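Local coordinates for Cwp19 (Clostridioides difficile, PDB 5OQ3), which probably cleaves glycosidic bonds with the TIM-barrel domain described here, the whole protein being a possible N-acetylmuramoyl-L-alanine amidase, at residues F107-E110 with E111-R115; A176-V179 with Q180-I184; D228-A231 with S232-I236. One frame throughout, in Å; residues are numbered along the deposited sequence.

How the interactions relate
All three interactions are local, each at the C-terminal end of an outer helix of the TIM barrel, interaction 2 running on into the following loop, and the helices stand side by side in chain order. Interaction 1 (107-115) touches interaction 2 (176-184), where Ile109 CD1 packs 3.7 Å from Tyr182 CB; interaction 2 touches interaction 3 (228-236) through Ala176 CB, 3.6 Å from Ser232 OG. Interactions 1 and 3 do not meet. Every contact has a buried apolar side and an exposed polar one. The chemistry differs at the outer side: a salt-bridge network in 1, an asparagine lying across a glutamate in 2, a serine hydroxyl closing on a carbonyl in 3.

Interaction 1 (F107-E110 with E111-R115); sequences FLIE and EAHKR
The C-terminal turns of helix 104-114, one of the outer helices of the TIM barrel, bring Phe107 and Glu111 together one turn apart. With its CG anti to the backbone N (chi1 -173°), Phe107 swings its ring beside the next turn, and Glu111 CG sits over the centre of one face, 3.6 Å from the centroid and nearly on the ring normal: a CH-pi contact. The Glu111 chain bends at chi2 (-66°), which turns its carboxylate across the ring, the two planes 33° apart. That carboxylate is shared by two cations from the end of the helix. Lys114 NZ reaches Glu111 OE2 at 2.9 Å from above the carboxylate plane, whereas Arg115 NH1 meets the anti lone pair of Glu111 OE1, also at 2.9 Å. Arg115 NH1 donates as well to the backbone Glu111 O at 2.9 Å, in the guanidinium plane, so one nitrogen ties side chain and main chain of the same glutamate. On another side of the helix, Ile109 and His113 lie alongside each other, with Ile109 CG2 3.6 Å from His113 CE1. Ile109 O, which accepts the bond from His113 N at 2.9 Å, also lies over a face of the imidazole, offset toward its rim. His113 NE2 finds its polar partner in Asp185. Around this turn, helix 47-63 packs against Phe107 and Glu111 through Thr55, its Asp59 forms a salt bridge with Arg115 NE, and Leu108 and Ile109 rest on Phe119 of barrel strand 118-123.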
# COMPACT_ATOMS: atom_id res chain seq x y z
N PHE A 107 -2.05 20.69 0.54
CA PHE A 107 -0.65 21.04 0.50
C PHE A 107 0.23 19.91 -0.03
O PHE A 107 1.08 20.11 -0.93
CB PHE A 107 -0.18 21.42 1.89
CG PHE A 107 1.22 21.95 1.94
CD1 PHE A 107 1.46 23.32 1.72
CD2 PHE A 107 2.29 21.13 2.25
CE1 PHE A 107 2.76 23.84 1.79
CE2 PHE A 107 3.59 21.65 2.33
CZ PHE A 107 3.82 23.00 2.08
N LEU A 108 -0.09 18.71 0.42
CA LEU A 108 0.70 17.54 -0.03
C LEU A 108 0.59 17.33 -1.55
O LEU A 108 1.56 17.07 -2.20
CB LEU A 108 0.32 16.28 0.71
CG LEU A 108 0.35 16.30 2.23
CD1 LEU A 108 -0.13 14.98 2.84
CD2 LEU A 108 1.75 16.61 2.73
N ILE A 109 -0.62 17.56 -2.07
CA ILE A 109 -0.89 17.40 -3.48
C ILE A 109 -0.33 18.56 -4.32
O ILE A 109 0.39 18.36 -5.32
CB ILE A 109 -2.39 17.25 -3.72
CG1 ILE A 109 -2.88 15.92 -3.11
CG2 ILE A 109 -2.69 17.26 -5.21
CD1 ILE A 109 -4.39 15.86 -3.08
N GLU A 110 -0.64 19.79 -3.88
CA GLU A 110 -0.27 20.95 -4.67
C GLU A 110 1.25 21.09 -4.73
O GLU A 110 1.80 21.48 -5.78
CB GLU A 110 -0.95 22.22 -4.18
CG GLU A 110 -2.45 22.23 -4.45
CD GLU A 110 -3.24 23.39 -3.90
OE1 GLU A 110 -2.75 24.14 -3.07
OE2 GLU A 110 -4.43 23.53 -4.34
N GLU A 111 1.95 20.75 -3.64
CA GLU A 111 3.38 20.85 -3.66
C GLU A 111 4.04 19.76 -4.50
O GLU A 111 5.09 20.00 -5.12
CB GLU A 111 3.91 20.83 -2.22
CG GLU A 111 3.51 22.09 -1.43
CD GLU A 111 4.12 23.40 -1.92
OE1 GLU A 111 5.23 23.35 -2.46
OE2 GLU A 111 3.45 24.46 -1.76
N ALA A 112 3.46 18.55 -4.55
CA ALA A 112 3.91 17.55 -5.49
C ALA A 112 3.72 18.02 -6.92
O ALA A 112 4.64 17.96 -7.74
CB ALA A 112 3.20 16.19 -5.25
N HIS A 113 2.53 18.54 -7.22
CA HIS A 113 2.28 18.94 -8.58
C HIS A 113 3.14 20.10 -9.07
O HIS A 113 3.55 20.13 -10.24
CB HIS A 113 0.82 19.26 -8.73
CG HIS A 113 -0.06 18.04 -8.71
ND1 HIS A 113 -1.44 18.12 -8.61
CD2 HIS A 113 0.24 16.72 -8.78
CE1 HIS A 113 -1.95 16.89 -8.68
NE2 HIS A 113 -0.95 16.03 -8.79
N LYS A 114 3.44 21.05 -8.18
CA LYS A 114 4.32 22.18 -8.59
C LYS A 114 5.72 21.69 -8.95
O LYS A 114 6.43 22.37 -9.69
CB LYS A 114 4.38 23.24 -7.47
CG LYS A 114 3.11 24.08 -7.49
CD LYS A 114 3.16 25.26 -6.53
CE LYS A 114 3.22 24.82 -5.08
NZ LYS A 114 3.20 26.01 -4.20
N ARG A 115 6.12 20.54 -8.42
CA ARG A 115 7.40 19.93 -8.73
C ARG A 115 7.30 18.88 -9.87
O ARG A 115 8.26 18.14 -10.11
CB ARG A 115 7.96 19.28 -7.48
CG ARG A 115 8.41 20.29 -6.44
CD ARG A 115 8.63 19.60 -5.10
NE ARG A 115 9.14 20.55 -4.14
CZ ARG A 115 8.42 21.48 -3.52
NH1 ARG A 115 7.11 21.60 -3.72
NH2 ARG A 115 9.01 22.32 -2.68

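Interaction 2 (A176-V179 with Q180-I184); sequences AEVV and QNYDI
Val178 and Tyr182 meet where helix 165-181 ends and the chain turns toward strand 186-189 of the TIM barrel. Tyr182, the first residue to leave helical geometry, can be followed outward. Its CB lies 3.5 Å from Val178 O, the carbonyl that takes a weak bond from Tyr182 N. Its CG is anti to the carbonyl carbon, beside the backbone N (chi1 -62°), and this sets the ring beside the last turn. CD2 then comes 3.6 Å from Val178 O and 4.2 Å from Val178 CG1, while Val178 CA is at the ring edge, in plane. At the tip, OH is hydrogen-bonded to Asp103 OD2, just ahead of helix 104-114. The inverse gamma turn centred on Asp183 brings Ile184 back under the helix end: its CD1 packs 4.1 Å from Val179 CG2 and 4.2 Å from Val178 CG1. On the outer side, Asn181 lies across Glu177, with ND2 3.9 Å from Glu177 CG; Gln180 NE2 can donate to Asn181 OD1 in one of two conformers, so this bond is doubtful. The carboxylate of Glu177 points elsewhere, to Ser83 OG and the backbone N of Asn84. The chemistry thus divides in two: apolar branches of Val178, Val179 and Ile184 close the inner side, and Asn181 over Glu177 makes the polar one, while Tyr182 combines both roles, its ring edge against Val178 and its hydroxyl held by a carboxylate.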
# COMPACT_ATOMS: atom_id res chain seq x y z
N ALA A 176 -13.99 7.33 -2.24
CA ALA A 176 -14.71 8.21 -3.17
C ALA A 176 -14.67 9.66 -2.69
O ALA A 176 -14.62 10.57 -3.52
CB ALA A 176 -16.11 7.76 -3.37
N GLU A 177 -14.73 9.86 -1.37
CA GLU A 177 -14.67 11.22 -0.83
C GLU A 177 -13.36 11.92 -1.25
O GLU A 177 -13.33 13.09 -1.62
CB GLU A 177 -14.76 11.18 0.72
CG GLU A 177 -14.70 12.53 1.43
CD GLU A 177 -14.76 12.39 2.95
OE1 GLU A 177 -13.97 11.61 3.56
OE2 GLU A 177 -15.57 13.09 3.54
N VAL A 178 -12.28 11.17 -1.15
CA VAL A 178 -10.97 11.72 -1.49
C VAL A 178 -10.86 11.96 -3.01
O VAL A 178 -10.38 13.02 -3.44
CB VAL A 178 -9.86 10.81 -1.01
CG1 VAL A 178 -8.50 11.30 -1.47
CG2 VAL A 178 -9.88 10.70 0.50
N VAL A 179 -11.36 11.03 -3.81
CA VAL A 179 -11.36 11.19 -5.27
C VAL A 179 -12.15 12.42 -5.69
O VAL A 179 -11.74 13.18 -6.57
CB VAL A 179 -11.91 9.92 -5.97
CG1 VAL A 179 -11.99 10.10 -7.46
CG2 VAL A 179 -11.08 8.71 -5.61
N GLN A 180 -13.32 12.62 -5.06
CA GLN A 180 -14.18 13.75 -5.40
C GLN A 180 -13.52 15.08 -5.04
O GLN A 180 -13.61 16.07 -5.78
CB GLN A 180 -15.51 13.64 -4.63
CG GLN A 180 -16.51 14.76 -4.87
CD GLN A 180 -17.75 14.61 -4.01
OE1 GLN A 180 -18.71 13.93 -4.42
NE2 GLN A 180 -17.77 15.28 -2.81
N ASN A 181 -12.89 15.13 -3.85
CA ASN A 181 -12.57 16.40 -3.22
C ASN A 181 -11.12 16.84 -3.39
O ASN A 181 -10.80 17.98 -3.04
CB ASN A 181 -12.92 16.37 -1.73
CG ASN A 181 -14.40 16.32 -1.47
OD1 ASN A 181 -15.21 16.43 -2.38
ND2 ASN A 181 -14.77 16.09 -0.20
N TYR A 182 -10.24 15.99 -3.93
CA TYR A 182 -8.83 16.29 -4.00
C TYR A 182 -8.26 15.90 -5.37
O TYR A 182 -8.68 14.89 -5.93
CB TYR A 182 -8.05 15.57 -2.89
CG TYR A 182 -8.48 16.01 -1.49
CD1 TYR A 182 -7.95 17.15 -0.91
CD2 TYR A 182 -9.43 15.30 -0.80
CE1 TYR A 182 -8.38 17.55 0.35
CE2 TYR A 182 -9.86 15.66 0.46
CZ TYR A 182 -9.33 16.83 1.04
OH TYR A 182 -9.76 17.18 2.31
N ASP A 183 -7.24 16.60 -5.80
CA ASP A 183 -6.67 16.42 -7.15
C ASP A 183 -5.61 15.32 -7.17
O ASP A 183 -4.47 15.53 -7.62
CB ASP A 183 -6.09 17.76 -7.62
CG ASP A 183 -5.57 17.72 -9.03
OD1 ASP A 183 -6.15 16.96 -9.83
OD2 ASP A 183 -4.58 18.44 -9.30
N ILE A 184 -5.99 14.15 -6.70
CA ILE A 184 -5.10 13.03 -6.74
C ILE A 184 -4.90 12.48 -8.13
O ILE A 184 -5.79 12.54 -8.97
CB ILE A 184 -5.53 11.92 -5.77
CG1 ILE A 184 -6.92 11.35 -6.13
CG2 ILE A 184 -5.55 12.43 -4.31
CD1 ILE A 184 -7.26 10.09 -5.33

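Interaction 3 (D228-A231 with S232-I236); sequences DVKA and SIKSI
Four successive i to i+4 bonds, from Ser232 N to Asp228 O through to Ser235 N to Ala231 O, keep the backbone regular from 228 to 235, near the end of helix 214-236 in the TIM barrel. The bond from Ile233 N to Val229 O is 3.0 Å long. The side chains of the same pair also meet: Ile233 CG1 is anti to the carbonyl carbon (chi1 -63°), carrying CD1 back along the helix to within 3.8 Å of Val229 CG1. Ile233 CG1 also lies 3.2 Å from Val229 O. These two residues face the barrel, both resting on Phe242 of strand 241-244, with Phe189 against Val229 and Val187 against Ile233. Round the helix, Lys230 and Lys234 cross by their aliphatic parts, Lys234 CE standing 3.9 Å from Lys230 CG. Lys230 NZ and Lys234 NZ are 5.4 Å apart, a like-charge approach probably eased by Asp285, which forms a salt bridge with Lys234 NZ; Val240 O accepts from the same nitrogen. Ser232, meanwhile, borders Val172 of helix 165-181. Toward the end of the helix, Ser235 folds its hydroxyl back between its own N and carbonyl carbon (chi1 73°), and Ser235 OG donates to Ser232 O at 2.7 Å.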
# COMPACT_ATOMS: atom_id res chain seq x y z
N ASP A 228 -14.88 -2.94 -6.73
CA ASP A 228 -15.85 -1.88 -6.44
C ASP A 228 -15.16 -0.53 -6.23
O ASP A 228 -15.67 0.50 -6.62
CB ASP A 228 -16.67 -2.23 -5.20
CG ASP A 228 -17.73 -3.34 -5.45
OD1 ASP A 228 -17.89 -3.79 -6.62
OD2 ASP A 228 -18.39 -3.67 -4.44
N VAL A 229 -13.95 -0.51 -5.68
CA VAL A 229 -13.16 0.70 -5.53
C VAL A 229 -12.76 1.20 -6.93
O VAL A 229 -12.94 2.38 -7.25
CB VAL A 229 -11.91 0.45 -4.64
CG1 VAL A 229 -10.93 1.64 -4.72
CG2 VAL A 229 -12.34 0.24 -3.19
N LYS A 230 -12.27 0.31 -7.78
CA LYS A 230 -11.92 0.72 -9.13
C LYS A 230 -13.12 1.33 -9.85
O LYS A 230 -13.01 2.39 -10.48
CB LYS A 230 -11.28 -0.43 -9.93
CG LYS A 230 -10.66 0.14 -11.17
CD LYS A 230 -9.68 -0.72 -11.73
CE LYS A 230 -10.39 -1.68 -12.52
NZ LYS A 230 -10.75 -1.04 -13.81
N ALA A 231 -14.26 0.65 -9.76
CA ALA A 231 -15.45 1.16 -10.45
C ALA A 231 -15.87 2.53 -9.94
O ALA A 231 -16.29 3.39 -10.71
CB ALA A 231 -16.59 0.16 -10.34
N SER A 232 -15.79 2.72 -8.63
CA SER A 232 -16.16 3.99 -8.03
C SER A 232 -15.26 5.11 -8.57
O SER A 232 -15.70 6.14 -9.03
CB SER A 232 -16.06 3.90 -6.50
OG SER A 232 -16.18 5.18 -5.92
N ILE A 233 -13.96 4.86 -8.51
CA ILE A 233 -12.97 5.82 -9.01
C ILE A 233 -13.28 6.19 -10.45
O ILE A 233 -13.41 7.40 -10.77
CB ILE A 233 -11.53 5.31 -8.88
CG1 ILE A 233 -11.18 5.10 -7.44
CG2 ILE A 233 -10.56 6.26 -9.58
CD1 ILE A 233 -9.91 4.27 -7.26
N LYS A 234 -13.52 5.17 -11.29
CA LYS A 234 -13.69 5.44 -12.73
C LYS A 234 -14.97 6.20 -13.00
O LYS A 234 -15.03 6.96 -13.96
CB LYS A 234 -13.66 4.12 -13.51
CG LYS A 234 -12.33 3.34 -13.43
CD LYS A 234 -11.03 4.08 -13.79
CE LYS A 234 -9.78 3.21 -13.48
NZ LYS A 234 -8.55 3.94 -13.92
N SER A 235 -16.00 6.01 -12.15
CA SER A 235 -17.26 6.71 -12.37
C SER A 235 -17.16 8.20 -12.02
O SER A 235 -18.04 8.99 -12.39
CB SER A 235 -18.35 6.07 -11.48
OG SER A 235 -18.19 6.41 -10.13
N ILE A 236 -16.11 8.60 -11.31
CA ILE A 236 -15.88 9.98 -10.92
C ILE A 236 -14.80 10.62 -11.82
O ILE A 236 -15.02 11.64 -12.47
CB ILE A 236 -15.49 10.08 -9.42
CG1 ILE A 236 -16.61 9.49 -8.55
CG2 ILE A 236 -15.22 11.51 -9.03
CD1 ILE A 236 -16.17 9.13 -7.14